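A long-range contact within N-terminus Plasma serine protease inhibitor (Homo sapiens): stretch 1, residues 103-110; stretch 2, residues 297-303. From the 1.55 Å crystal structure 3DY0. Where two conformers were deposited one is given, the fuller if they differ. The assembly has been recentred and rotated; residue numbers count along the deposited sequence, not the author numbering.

Stretch 1 103-110: VDLQDTFV
Stretch 2, residues 297-303: LSGISNH

Two segments of one chain, at least 190 residues apart in sequence where they touch, meet through one firm direct hydrogen bond, a small apolar cluster and four waters, burying 403 Å² in all. In the first, Val103 to Gln106 run extended (phi/psi -71/137, -116/98, -81/147 and -64/136); Gln106 is the N-cap, and a helix starts at Asp107 and continues beyond Val110. In the second, Ser298 to Ile300 have helical phi/psi (-60/-21, -78/-23, -94/-33) without the regular bonds; Ser301 then opens to -162/145, followed by Asn302 at -89/-1 and His303 at -65/140. The closest CA pair across the contact is Leu105 CA and Ser301 CA, 4.8 Å apart.

The central bond runs from Gln106 N to Ile300 O, 3.0 Å long with an N-H...O angle of 163°. The same carbonyl oxygen, Ile300 O, also lies 3.3 Å from Leu105 CA in a CA-H...O contact, so it receives two neighbouring residues of the extended segment. Gln106 O faces its own helix instead, accepting from Val110 N at 3.2 Å and, weakly, from Phe109 N at 3.1 Å. Across the contact, Ile300 N is satisfied locally by Leu297 O at 3.1 Å, and Ser301 N reaches Leu297 O in a weak bond of 3.4 Å.

Ser301, chi1 t, uses its hydroxyl twice: Ser301 OG donates weakly to Asp104 O at 3.3 Å and accepts from His303 N at 3.1 Å (160°), a bond that spans Asn302. Asp104 O also takes a shorter bond, 2.7 Å, from water 2. Water 2 donates to Gln106 OE1 as well, at 2.9 Å, and accepts from Asn302 N at 3.0 Å, joining three residues from both segments. Water 1 donates to Asp104 OD1 at 3.0 Å and to Asn302 OD1 at 2.7 Å, so the acid (chi1 t) and the amide (chi1 p) are linked through solvent.

Gln106 points its CA-to-CB bond toward the second segment and folds with chi1 and chi2 both m and chi3 67°. Gln106 NE2 donates to water 3 at 2.9 Å, and water 3 in turn donates weakly to Ser298 O at 3.5 Å. Gly299 O accepts from water 4 at 2.8 Å; water 4 lies 2.5 Å from Thr108 OG1 (chi1 p). The same oxygen, Gly299 O, packs 3.3 Å from both Gln106 CB and Phe109 CB.

Beside this polar network, Ile300, with chi1 and chi2 both t, forms the apolar part. Ile300 CG1 sits 3.6 Å from both Leu105 CD2 and Phe109 CE2, and Ile300 CB lies over one face of the Phe109 ring. Phe109 (chi1 t, chi2 67°) directs its CA-to-CB bond toward the second segment. Leu105 (chi1 m, chi2 t) starts sideways, but its end comes nearer. Ile300 therefore meets the extended segment through its carbonyl and both Leu105 and the helix through its side chain.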

# COMPACT_ATOMS: atom_id res chain seq x y z
N VAL A 103 -8.40 -23.31 -16.99
CA VAL A 103 -7.10 -23.29 -16.33
C VAL A 103 -6.94 -24.42 -15.33
O VAL A 103 -7.84 -24.72 -14.55
CB VAL A 103 -6.88 -21.95 -15.59
CG1 VAL A 103 -5.47 -21.89 -15.03
CG2 VAL A 103 -7.13 -20.80 -16.53
N ASP A 104 -5.76 -25.04 -15.35
CA ASP A 104 -5.44 -26.14 -14.46
C ASP A 104 -4.29 -25.72 -13.55
O ASP A 104 -3.12 -25.78 -13.94
CB ASP A 104 -5.04 -27.37 -15.29
CG ASP A 104 -4.81 -28.60 -14.44
OD1 ASP A 104 -4.46 -29.65 -15.01
OD2 ASP A 104 -4.98 -28.52 -13.20
N LEU A 105 -4.61 -25.30 -12.33
CA LEU A 105 -3.59 -24.87 -11.38
C LEU A 105 -2.92 -26.03 -10.67
O LEU A 105 -3.55 -27.06 -10.43
CB LEU A 105 -4.20 -23.93 -10.33
CG LEU A 105 -4.82 -22.63 -10.86
CD1 LEU A 105 -5.30 -21.79 -9.69
CD2 LEU A 105 -3.80 -21.87 -11.69
N GLN A 106 -1.64 -25.87 -10.35
CA GLN A 106 -0.88 -26.90 -9.65
C GLN A 106 -1.48 -27.11 -8.26
O GLN A 106 -1.80 -26.14 -7.56
CB GLN A 106 0.58 -26.49 -9.51
CG GLN A 106 1.37 -26.47 -10.81
CD GLN A 106 1.69 -27.87 -11.32
OE1 GLN A 106 0.79 -28.62 -11.71
NE2 GLN A 106 2.96 -28.23 -11.31
N ASP A 107 -1.63 -28.37 -7.86
CA ASP A 107 -2.20 -28.70 -6.56
C ASP A 107 -1.45 -27.97 -5.44
O ASP A 107 -2.06 -27.40 -4.53
CB ASP A 107 -2.08 -30.21 -6.27
CG ASP A 107 -2.89 -31.06 -7.23
OD1 ASP A 107 -3.66 -30.52 -8.06
OD2 ASP A 107 -2.76 -32.31 -7.15
N THR A 108 -0.13 -28.00 -5.52
CA THR A 108 0.73 -27.38 -4.51
C THR A 108 0.54 -25.88 -4.35
O THR A 108 0.62 -25.36 -3.24
CB THR A 108 2.21 -27.67 -4.80
OG1 THR A 108 2.52 -27.28 -6.14
CG2 THR A 108 2.50 -29.16 -4.64
N PHE A 109 0.30 -25.18 -5.46
CA PHE A 109 0.10 -23.73 -5.40
C PHE A 109 -1.22 -23.40 -4.73
O PHE A 109 -1.29 -22.54 -3.86
CB PHE A 109 0.12 -23.14 -6.81
CG PHE A 109 -0.22 -21.67 -6.86
CD1 PHE A 109 0.63 -20.73 -6.28
CD2 PHE A 109 -1.39 -21.24 -7.46
CE1 PHE A 109 0.31 -19.37 -6.31
CE2 PHE A 109 -1.72 -19.89 -7.49
CZ PHE A 109 -0.88 -18.95 -6.91
N VAL A 110 -2.28 -24.10 -5.12
CA VAL A 110 -3.58 -23.86 -4.52
C VAL A 110 -3.56 -24.15 -3.02
O VAL A 110 -4.13 -23.41 -2.23
CB VAL A 110 -4.68 -24.71 -5.20
CG1 VAL A 110 -6.00 -24.53 -4.48
CG2 VAL A 110 -4.81 -24.31 -6.65
N LEU A 297 6.63 -19.56 -14.42
CA LEU A 297 5.53 -19.67 -13.47
C LEU A 297 5.06 -21.11 -13.44
O LEU A 297 3.87 -21.39 -13.32
CB LEU A 297 4.39 -18.74 -13.88
CG LEU A 297 4.69 -17.25 -13.69
CD1 LEU A 297 3.62 -16.40 -14.36
CD2 LEU A 297 4.77 -16.94 -12.19
N SER A 298 6.02 -22.03 -13.54
CA SER A 298 5.76 -23.46 -13.53
C SER A 298 5.08 -23.91 -12.24
O SER A 298 4.45 -24.97 -12.20
CB SER A 298 7.07 -24.22 -13.73
OG SER A 298 8.04 -23.81 -12.78
N GLY A 299 5.21 -23.11 -11.19
CA GLY A 299 4.60 -23.46 -9.92
C GLY A 299 3.11 -23.20 -9.86
O GLY A 299 2.40 -23.81 -9.06
N ILE A 300 2.60 -22.31 -10.70
CA ILE A 300 1.16 -22.03 -10.68
C ILE A 300 0.39 -22.87 -11.69
O ILE A 300 -0.75 -23.26 -11.44
CB ILE A 300 0.87 -20.54 -10.95
CG1 ILE A 300 -0.65 -20.30 -10.89
CG2 ILE A 300 1.42 -20.12 -12.30
CD1 ILE A 300 -1.06 -18.85 -11.07
N SER A 301 1.02 -23.16 -12.82
CA SER A 301 0.38 -23.96 -13.86
C SER A 301 1.42 -24.52 -14.83
O SER A 301 2.43 -23.87 -15.10
CB SER A 301 -0.62 -23.10 -14.63
OG SER A 301 -1.18 -23.81 -15.73
N ASN A 302 1.17 -25.73 -15.33
CA ASN A 302 2.10 -26.34 -16.27
C ASN A 302 1.73 -25.93 -17.69
O ASN A 302 2.39 -26.33 -18.66
CB ASN A 302 2.08 -27.87 -16.15
CG ASN A 302 0.69 -28.46 -16.31
OD1 ASN A 302 -0.05 -28.10 -17.22
ND2 ASN A 302 0.34 -29.40 -15.43
N HIS A 303 0.68 -25.13 -17.81
CA HIS A 303 0.22 -24.66 -19.11
C HIS A 303 1.30 -23.76 -19.70
O HIS A 303 1.92 -22.97 -18.98
CB HIS A 303 -1.08 -23.87 -18.95
CG HIS A 303 -1.76 -23.56 -20.25
ND1 HIS A 303 -1.17 -22.78 -21.22
CD2 HIS A 303 -2.96 -23.92 -20.74
CE1 HIS A 303 -1.99 -22.67 -22.25
NE2 HIS A 303 -3.09 -23.36 -21.99
O HOH W 1 -2.52 -29.21 -17.31
O HOH W 2 -0.88 -27.23 -13.70
O HOH W 3 5.24 -27.32 -9.76
O HOH W 4 3.47 -25.06 -6.81